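Local coordinates for vacuolar aminopeptidase 1 (Saccharomyces cerevisiae, PDB 5JGF), which removes N-terminal amino acids, preferably neutral or hydrophobic ones, from peptides and proteins as a dodecameric zinc aminopeptidase of the yeast vacuole, at the interface of chains A and B and the interface of chains A and C. Sequence-based numbering; all coordinates share one arbitrary frame. Chains: chain A/B/C, Vacuolar aminopeptidase 1.

Contact 1: the interface of chains A and B. Residues chain A 358, 361, 375-376, 404, 407; chain B 98, 100-101, 116-118, 123, 181.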
loop_
_atom_site.group_PDB
_atom_site.type_symbol
_atom_site.label_atom_id
_atom_site.label_comp_id
_atom_site.label_asym_id
_atom_site.label_seq_id
_atom_site.Cartn_x
_atom_site.Cartn_y
_atom_site.Cartn_z
ATOM N N LEU A 358 -22.908 8.710 -25.084
ATOM C CA LEU A 358 -22.947 7.700 -26.139
ATOM C C LEU A 358 -23.155 8.295 -27.527
ATOM O O LEU A 358 -24.158 8.960 -27.784
ATOM C CB LEU A 358 -24.061 6.695 -25.837
ATOM C CG LEU A 358 -24.316 5.582 -26.856
ATOM C CD1 LEU A 358 -23.086 4.690 -26.973
ATOM C CD2 LEU A 358 -25.525 4.765 -26.405
ATOM N N HIS A 361 -26.426 8.891 -29.432
ATOM C CA HIS A 361 -27.472 8.776 -28.425
ATOM C C HIS A 361 -27.435 9.892 -27.388
ATOM O O HIS A 361 -27.510 9.643 -26.185
ATOM C CB HIS A 361 -27.410 7.416 -27.717
ATOM C CG HIS A 361 -27.579 6.244 -28.634
ATOM N ND1 HIS A 361 -26.598 5.843 -29.515
ATOM C CD2 HIS A 361 -28.607 5.379 -28.798
ATOM C CE1 HIS A 361 -27.014 4.779 -30.179
ATOM N NE2 HIS A 361 -28.230 4.476 -29.762
ATOM N N PRO A 375 -31.927 -0.397 -22.079
ATOM C CA PRO A 375 -32.275 -1.816 -22.197
ATOM C C PRO A 375 -32.288 -2.608 -20.890
ATOM O O PRO A 375 -32.627 -3.792 -20.888
ATOM C CB PRO A 375 -31.220 -2.333 -23.164
ATOM C CG PRO A 375 -29.997 -1.579 -22.706
ATOM C CD PRO A 375 -30.534 -0.161 -22.511
ATOM N N ASN A 376 -31.929 -1.966 -19.783
ATOM C CA ASN A 376 -31.896 -2.669 -18.509
ATOM C C ASN A 376 -32.909 -2.224 -17.462
ATOM O O ASN A 376 -32.654 -2.312 -16.263
ATOM C CB ASN A 376 -30.479 -2.620 -17.935
ATOM C CG ASN A 376 -29.527 -3.530 -18.688
ATOM O OD1 ASN A 376 -29.581 -4.757 -18.550
ATOM N ND2 ASN A 376 -28.665 -2.938 -19.507
ATOM N N GLN A 404 -29.233 7.624 -24.341
ATOM C CA GLN A 404 -28.996 6.308 -23.774
ATOM C C GLN A 404 -27.569 6.351 -23.245
ATOM O O GLN A 404 -26.702 7.017 -23.823
ATOM C CB GLN A 404 -29.134 5.185 -24.817
ATOM C CG GLN A 404 -28.898 3.793 -24.210
ATOM C CD GLN A 404 -29.392 2.661 -25.092
ATOM O OE1 GLN A 404 -30.489 2.726 -25.650
ATOM N NE2 GLN A 404 -28.593 1.606 -25.206
ATOM N N ASN A 407 -22.393 1.720 -22.561
ATOM C CA ASN A 407 -22.421 0.434 -21.866
ATOM C C ASN A 407 -21.579 0.403 -20.598
ATOM O O ASN A 407 -21.879 -0.373 -19.687
ATOM C CB ASN A 407 -21.964 -0.695 -22.795
ATOM C CG ASN A 407 -22.863 -0.873 -24.002
ATOM O OD1 ASN A 407 -23.963 -0.312 -24.083
ATOM N ND2 ASN A 407 -22.396 -1.680 -24.952
ATOM N N LYS B 98 -28.624 -6.483 -27.054
ATOM C CA LYS B 98 -29.576 -5.696 -27.834
ATOM C C LYS B 98 -28.905 -4.685 -28.754
ATOM O O LYS B 98 -27.959 -4.015 -28.355
ATOM C CB LYS B 98 -30.502 -4.920 -26.889
ATOM C CG LYS B 98 -31.409 -5.768 -26.012
ATOM C CD LYS B 98 -32.551 -6.335 -26.828
ATOM C CE LYS B 98 -33.597 -7.001 -25.953
ATOM N NZ LYS B 98 -34.728 -7.493 -26.789
ATOM N N LYS B 100 -28.407 -1.231 -30.324
ATOM C CA LYS B 100 -28.763 0.065 -29.766
ATOM C C LYS B 100 -29.780 0.765 -30.673
ATOM O O LYS B 100 -29.961 0.370 -31.825
ATOM C CB LYS B 100 -27.508 0.928 -29.598
ATOM C CG LYS B 100 -26.732 0.615 -28.323
ATOM C CD LYS B 100 -25.376 1.298 -28.293
ATOM C CE LYS B 100 -24.691 1.075 -26.948
ATOM N NZ LYS B 100 -23.224 0.878 -27.126
ATOM N N PRO B 101 -30.477 1.792 -30.151
ATOM C CA PRO B 101 -31.469 2.530 -30.945
ATOM C C PRO B 101 -30.856 2.927 -32.286
ATOM O O PRO B 101 -31.518 2.913 -33.322
ATOM C CB PRO B 101 -31.791 3.726 -30.057
ATOM C CG PRO B 101 -31.725 3.117 -28.683
ATOM C CD PRO B 101 -30.463 2.268 -28.754
ATOM N N VAL B 116 -24.111 -2.092 -29.812
ATOM C CA VAL B 116 -25.054 -2.888 -29.038
ATOM C C VAL B 116 -24.944 -2.592 -27.550
ATOM O O VAL B 116 -24.043 -1.873 -27.113
ATOM C CB VAL B 116 -24.813 -4.409 -29.243
ATOM C CG1 VAL B 116 -24.979 -4.776 -30.716
ATOM C CG2 VAL B 116 -23.417 -4.786 -28.758
ATOM N N ALA B 117 -25.868 -3.157 -26.781
ATOM C CA ALA B 117 -25.894 -2.982 -25.333
ATOM C C ALA B 117 -26.264 -4.309 -24.692
ATOM O O ALA B 117 -26.986 -5.115 -25.276
ATOM C CB ALA B 117 -26.914 -1.916 -24.949
ATOM N N PRO B 118 -25.772 -4.560 -23.471
ATOM C CA PRO B 118 -26.100 -5.824 -22.813
ATOM C C PRO B 118 -27.476 -5.812 -22.155
ATOM O O PRO B 118 -27.911 -4.791 -21.622
ATOM C CB PRO B 118 -24.984 -5.964 -21.783
ATOM C CG PRO B 118 -24.799 -4.534 -21.334
ATOM C CD PRO B 118 -24.864 -3.744 -22.640
ATOM N N LEU B 123 -21.965 -9.730 -22.650
ATOM C CA LEU B 123 -20.803 -9.011 -23.163
ATOM C C LEU B 123 -19.583 -9.205 -22.271
ATOM O O LEU B 123 -18.788 -8.287 -22.068
ATOM C CB LEU B 123 -21.114 -7.516 -23.315
ATOM C CG LEU B 123 -22.173 -7.175 -24.368
ATOM C CD1 LEU B 123 -22.364 -5.667 -24.448
ATOM C CD2 LEU B 123 -21.743 -7.728 -25.722
ATOM N N GLU B 181 -18.369 -1.238 -23.599
ATOM C CA GLU B 181 -18.689 -0.227 -24.604
ATOM C C GLU B 181 -17.611 -0.140 -25.688
ATOM O O GLU B 181 -17.921 -0.046 -26.878
ATOM C CB GLU B 181 -18.855 1.147 -23.940
ATOM C CG GLU B 181 -19.078 2.319 -24.896
ATOM C CD GLU B 181 -20.352 2.190 -25.709
ATOM O OE1 GLU B 181 -21.333 1.617 -25.192
ATOM O OE2 GLU B 181 -20.380 2.676 -26.863
#

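Contact 2: the interface of chains A and C. Residues chain A 255, 257, 348-353, 435-436, 442-443; chain C 111, 129, 162, 164-166, 187.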
loop_
_atom_site.group_PDB
_atom_site.type_symbol
_atom_site.label_atom_id
_atom_site.label_comp_id
_atom_site.label_asym_id
_atom_site.label_seq_id
_atom_site.Cartn_x
_atom_site.Cartn_y
_atom_site.Cartn_z
ATOM N N PHE A 255 -29.218 29.862 -24.504
ATOM C CA PHE A 255 -29.479 29.149 -23.254
ATOM C C PHE A 255 -30.384 29.841 -22.252
ATOM O O PHE A 255 -30.630 31.042 -22.326
ATOM C CB PHE A 255 -28.154 28.856 -22.543
ATOM C CG PHE A 255 -27.180 28.077 -23.371
ATOM C CD1 PHE A 255 -27.382 26.724 -23.617
ATOM C CD2 PHE A 255 -26.064 28.700 -23.913
ATOM C CE1 PHE A 255 -26.482 26.002 -24.398
ATOM C CE2 PHE A 255 -25.158 27.987 -24.696
ATOM C CZ PHE A 255 -25.368 26.636 -24.939
ATOM N N PHE A 257 -30.599 29.770 -18.047
ATOM C CA PHE A 257 -29.955 29.336 -16.813
ATOM C C PHE A 257 -30.956 29.520 -15.685
ATOM O O PHE A 257 -31.492 30.611 -15.502
ATOM C CB PHE A 257 -28.708 30.179 -16.516
ATOM C CG PHE A 257 -27.715 30.237 -17.648
ATOM C CD1 PHE A 257 -27.505 29.139 -18.472
ATOM C CD2 PHE A 257 -26.949 31.383 -17.857
ATOM C CE1 PHE A 257 -26.545 29.177 -19.486
ATOM C CE2 PHE A 257 -25.988 31.431 -18.866
ATOM C CZ PHE A 257 -25.786 30.326 -19.681
ATOM N N LEU A 348 -28.392 16.727 -21.553
ATOM C CA LEU A 348 -27.894 17.385 -22.752
ATOM C C LEU A 348 -26.415 17.029 -22.853
ATOM O O LEU A 348 -25.731 16.904 -21.839
ATOM C CB LEU A 348 -27.997 18.905 -22.629
ATOM C CG LEU A 348 -29.241 19.652 -23.097
ATOM C CD1 LEU A 348 -29.052 21.139 -22.789
ATOM C CD2 LEU A 348 -29.456 19.435 -24.594
ATOM N N TYR A 349 -25.925 16.863 -24.073
ATOM C CA TYR A 349 -24.517 16.566 -24.283
ATOM C C TYR A 349 -23.701 17.695 -23.639
ATOM O O TYR A 349 -23.985 18.871 -23.860
ATOM C CB TYR A 349 -24.222 16.521 -25.786
ATOM C CG TYR A 349 -22.775 16.265 -26.144
ATOM C CD1 TYR A 349 -22.234 14.979 -26.087
ATOM C CD2 TYR A 349 -21.945 17.310 -26.550
ATOM C CE1 TYR A 349 -20.900 14.743 -26.429
ATOM C CE2 TYR A 349 -20.615 17.087 -26.888
ATOM C CZ TYR A 349 -20.099 15.802 -26.827
ATOM O OH TYR A 349 -18.781 15.584 -27.163
ATOM N N ASN A 350 -22.714 17.340 -22.821
ATOM C CA ASN A 350 -21.843 18.339 -22.195
ATOM C C ASN A 350 -20.526 18.178 -22.952
ATOM O O ASN A 350 -19.835 17.170 -22.798
ATOM C CB ASN A 350 -21.632 18.033 -20.706
ATOM C CG ASN A 350 -20.830 19.115 -19.995
ATOM O OD1 ASN A 350 -19.878 19.665 -20.552
ATOM N ND2 ASN A 350 -21.198 19.411 -18.751
ATOM N N PRO A 351 -20.159 19.172 -23.775
ATOM C CA PRO A 351 -18.926 19.120 -24.563
ATOM C C PRO A 351 -17.617 18.938 -23.799
ATOM O O PRO A 351 -16.609 18.546 -24.384
ATOM C CB PRO A 351 -18.969 20.431 -25.347
ATOM C CG PRO A 351 -19.626 21.364 -24.379
ATOM C CD PRO A 351 -20.766 20.516 -23.844
ATOM N N ASN A 352 -17.622 19.224 -22.503
ATOM C CA ASN A 352 -16.402 19.082 -21.718
ATOM C C ASN A 352 -16.202 17.677 -21.156
ATOM O O ASN A 352 -15.152 17.376 -20.586
ATOM C CB ASN A 352 -16.383 20.116 -20.591
ATOM C CG ASN A 352 -16.454 21.539 -21.117
ATOM O OD1 ASN A 352 -16.076 21.799 -22.256
ATOM N ND2 ASN A 352 -16.923 22.466 -20.287
ATOM N N PHE A 353 -17.211 16.823 -21.318
ATOM C CA PHE A 353 -17.131 15.441 -20.841
ATOM C C PHE A 353 -17.640 14.506 -21.941
ATOM O O PHE A 353 -18.550 13.709 -21.722
ATOM C CB PHE A 353 -17.977 15.253 -19.573
ATOM C CG PHE A 353 -17.579 16.152 -18.438
ATOM C CD1 PHE A 353 -18.024 17.470 -18.385
ATOM C CD2 PHE A 353 -16.742 15.687 -17.428
ATOM C CE1 PHE A 353 -17.640 18.314 -17.343
ATOM C CE2 PHE A 353 -16.352 16.521 -16.380
ATOM C CZ PHE A 353 -16.802 17.839 -16.340
ATOM N N LEU A 435 -28.514 20.578 -19.089
ATOM C CA LEU A 435 -27.132 20.433 -18.650
ATOM C C LEU A 435 -27.128 20.553 -17.131
ATOM O O LEU A 435 -28.053 21.121 -16.542
ATOM C CB LEU A 435 -26.262 21.564 -19.207
ATOM C CG LEU A 435 -25.818 21.571 -20.667
ATOM C CD1 LEU A 435 -25.176 22.919 -20.985
ATOM C CD2 LEU A 435 -24.830 20.435 -20.911
ATOM N N SER A 436 -26.092 20.005 -16.504
ATOM C CA SER A 436 -25.911 20.109 -15.061
ATOM C C SER A 436 -27.094 19.692 -14.198
ATOM O O SER A 436 -27.425 20.371 -13.224
ATOM C CB SER A 436 -25.523 21.549 -14.721
ATOM O OG SER A 436 -24.535 22.022 -15.619
ATOM N N ALA A 442 -28.964 24.990 -13.048
ATOM C CA ALA A 442 -28.749 24.261 -14.290
ATOM C C ALA A 442 -28.979 25.095 -15.545
ATOM O O ALA A 442 -29.146 26.315 -15.481
ATOM C CB ALA A 442 -29.640 23.018 -14.314
ATOM N N ALA A 443 -28.990 24.422 -16.692
ATOM C CA ALA A 443 -29.190 25.103 -17.963
ATOM C C ALA A 443 -29.827 24.215 -19.021
ATOM O O ALA A 443 -29.675 22.994 -19.007
ATOM C CB ALA A 443 -27.853 25.633 -18.478
ATOM N N TYR C 111 -21.580 22.804 -30.057
ATOM C CA TYR C 111 -21.384 23.756 -28.971
ATOM C C TYR C 111 -20.232 24.709 -29.222
ATOM O O TYR C 111 -19.159 24.304 -29.669
ATOM C CB TYR C 111 -21.108 23.044 -27.643
ATOM C CG TYR C 111 -22.317 22.451 -26.959
ATOM C CD1 TYR C 111 -22.720 21.143 -27.216
ATOM C CD2 TYR C 111 -23.041 23.193 -26.027
ATOM C CE1 TYR C 111 -23.815 20.583 -26.556
ATOM C CE2 TYR C 111 -24.136 22.646 -25.363
ATOM C CZ TYR C 111 -24.514 21.342 -25.630
ATOM O OH TYR C 111 -25.577 20.789 -24.956
ATOM N N ASP C 129 -21.268 26.311 -12.968
ATOM C CA ASP C 129 -22.670 26.693 -12.937
ATOM C C ASP C 129 -22.932 28.090 -12.392
ATOM O O ASP C 129 -23.864 28.310 -11.619
ATOM C CB ASP C 129 -23.447 25.644 -12.139
ATOM C CG ASP C 129 -23.251 24.242 -12.695
ATOM O OD1 ASP C 129 -22.819 24.129 -13.863
ATOM O OD2 ASP C 129 -23.532 23.256 -11.982
ATOM N N ARG C 162 -20.937 29.977 -19.431
ATOM C CA ARG C 162 -21.136 29.248 -18.193
ATOM C C ARG C 162 -20.340 27.947 -18.298
ATOM O O ARG C 162 -20.305 27.320 -19.358
ATOM C CB ARG C 162 -22.644 28.985 -18.022
ATOM C CG ARG C 162 -23.047 27.994 -16.937
ATOM C CD ARG C 162 -24.569 27.842 -16.953
ATOM N NE ARG C 162 -25.065 26.904 -15.951
ATOM C CZ ARG C 162 -24.888 25.590 -16.012
ATOM N NH1 ARG C 162 -24.232 25.052 -17.032
ATOM N NH2 ARG C 162 -25.341 24.815 -15.038
ATOM N N PRO C 164 -20.319 24.377 -17.382
ATOM C CA PRO C 164 -21.246 23.332 -16.945
ATOM C C PRO C 164 -20.712 22.140 -16.170
ATOM O O PRO C 164 -19.837 21.417 -16.641
ATOM C CB PRO C 164 -21.897 22.904 -18.254
ATOM C CG PRO C 164 -20.731 22.938 -19.196
ATOM C CD PRO C 164 -20.018 24.239 -18.821
ATOM N N SER C 165 -21.262 21.932 -14.978
ATOM C CA SER C 165 -20.876 20.790 -14.163
ATOM C C SER C 165 -21.503 19.577 -14.834
ATOM O O SER C 165 -22.518 19.700 -15.522
ATOM C CB SER C 165 -21.444 20.919 -12.749
ATOM O OG SER C 165 -22.868 20.892 -12.770
ATOM N N LEU C 166 -20.897 18.410 -14.654
ATOM C CA LEU C 166 -21.452 17.187 -15.220
ATOM C C LEU C 166 -22.443 16.650 -14.193
ATOM O O LEU C 166 -22.177 16.698 -12.994
ATOM C CB LEU C 166 -20.349 16.149 -15.457
ATOM C CG LEU C 166 -20.812 14.791 -16.002
ATOM C CD1 LEU C 166 -21.443 14.973 -17.378
ATOM C CD2 LEU C 166 -19.623 13.844 -16.093
ATOM N N VAL C 187 -18.854 27.457 -21.921
ATOM C CA VAL C 187 -19.678 27.193 -23.092
ATOM C C VAL C 187 -20.302 28.545 -23.403
ATOM O O VAL C 187 -20.916 29.161 -22.532
ATOM C CB VAL C 187 -20.779 26.161 -22.786
ATOM C CG1 VAL C 187 -21.752 26.069 -23.961
ATOM C CG2 VAL C 187 -20.144 24.800 -22.526
HETATM O O HOH W 1 -17.433 22.122 -17.619
HETATM O O HOH W 2 -23.847 18.645 -17.768
#

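Contact 1: the interface of chains A and B
The carboxylate oxygen OE1 of B:Glu181 is gripped by two donors, one from each subunit. The patch exemplifies a general rule of interfaces, that carboxylates and backbone carbonyls are paired with N-H donors. From its own chain the ammonium NZ of B:Lys100 closes a salt bridge to OE1 at 2.8 Å, on the syn lone pair. Across the boundary the backbone N of A:Asn407 reaches the same OE1 at 2.8 Å, almost straight (171° at H) but from above the carboxylate plane. B:Glu181 is set for this by a CG anti to its backbone N and a bend at the next bond, and its carboxylate stands 68° from the amide of A:Asn407.

That amide makes the second main bond: its ND2 gives a hydrogen to the backbone O of B:Val116 at 2.7 Å. The acceptor lies in the amide plane and the N-H points along a carbonyl lone pair, which helps fix the amide's rotation. A:Asn407 and B:Lys100 come tip to tip, with the amide OD1 3.3 Å from the lysine CE; the nearby ammonium would be expected to polarise this amide. Farther along strand 116-119 of chain B, the side-chain ND2 of A:Asn376 bonds the backbone O of B:Pro118 at 2.9 Å, more bent (143° at H), while CG of A:Pro375 touches the methyl CB of B:Ala117.

Apolar packing flanks the polar core. A:Leu358, its CG anti to the backbone N, meets the lysine end with CD2 and turns CD1 toward the carboxylate. Its CD2 also lies over one face of the A:His361 imidazole, whose edge carries the backbone N of B:Pro101 in plane. The B:Pro101 ring crosses this histidine at about a right angle and A:Gln404 obliquely, CD near CD. In the homododecamer this patch helps hold A to B, in an interface that is not an exact two-fold.

Contact 2: the interface of chains A and C
The apolar centre is the phenol of C:Tyr111, with CD of A:Pro351 over the middle of one ring face, 3.9 Å from the centroid. It illustrates a common design: aromatic faces take aliphatic carbons, and a polar rim closes around them. The A:Tyr349 ring presents its edge to CD1 of C:Tyr111. Alongside, C:Val187 spreads its methyls: CG1, anti to the backbone N (chi1 171°), touches the tip of A:Phe255 at CZ, while CG2 meets A:Pro351. The phenol oxygen OH of C:Tyr111 ends this core with a hydrogen bond to the backbone O of A:Tyr349 at 2.7 Å.

CB of C:Leu166 sits over the centre of the A:Phe353 ring, and CD of C:Arg162 covers A:Phe257 nearer its rim. The arginine is extended from CG to NE; its guanidinium is sandwiched between CA of C:Asp129 and the methyl of A:Ala443.

At the polar rim the hydroxyl OG of A:Ser436 collects several bonds. NH2 of C:Arg162 donates to it at 3.0 Å from within the guanidinium plane. The one hydrogen of OG can go to the backbone O of C:Ser165 at 3.1 Å, on a lone pair, or to OD1 of C:Asp129 at 3.2 Å, from above the carboxylate plane, or be shared between them. C:Asp129 also braces its own side: OD1 is salt-bridged to NH2 of C:Arg162 at 2.9 Å and accepts a hydrogen bond from N of C:Ser165, while OD2 accepts one from the serine OG, both on syn lone pairs. ND2 of A:Asn350 donates an N-H to the backbone O of C:Pro164 at 3.2 Å, well above the carbonyl plane. One water joins ND2 of A:Asn352 to O of C:Pro164; another joins ND2 of A:Asn350 and N of A:Ser436 to O of C:Ser165.

In the fold, chain A contributes strands 255-258 and 442-445 with loops at 348-353 and 435-436; chain C answers with loops and the start of strand 187-189.

The C-alpha centres of contact 1 and contact 2 are about 24 Å apart, and the two patches use different residues of chain A. They come close in sequence, however: the loop residues 348-353 serve contact 2, and after the short 3-10 helix 354-356 the chain continues to positions 358 and 361 of contact 1. This stretch therefore links both surfaces. Contact 2 belongs to a two-fold interface and has a twin with the chains exchanged, whereas the interface of contact 1 is not an exact two-fold. Repeated in every copy, the two kinds of association together help build the tetrahedral dodecamer.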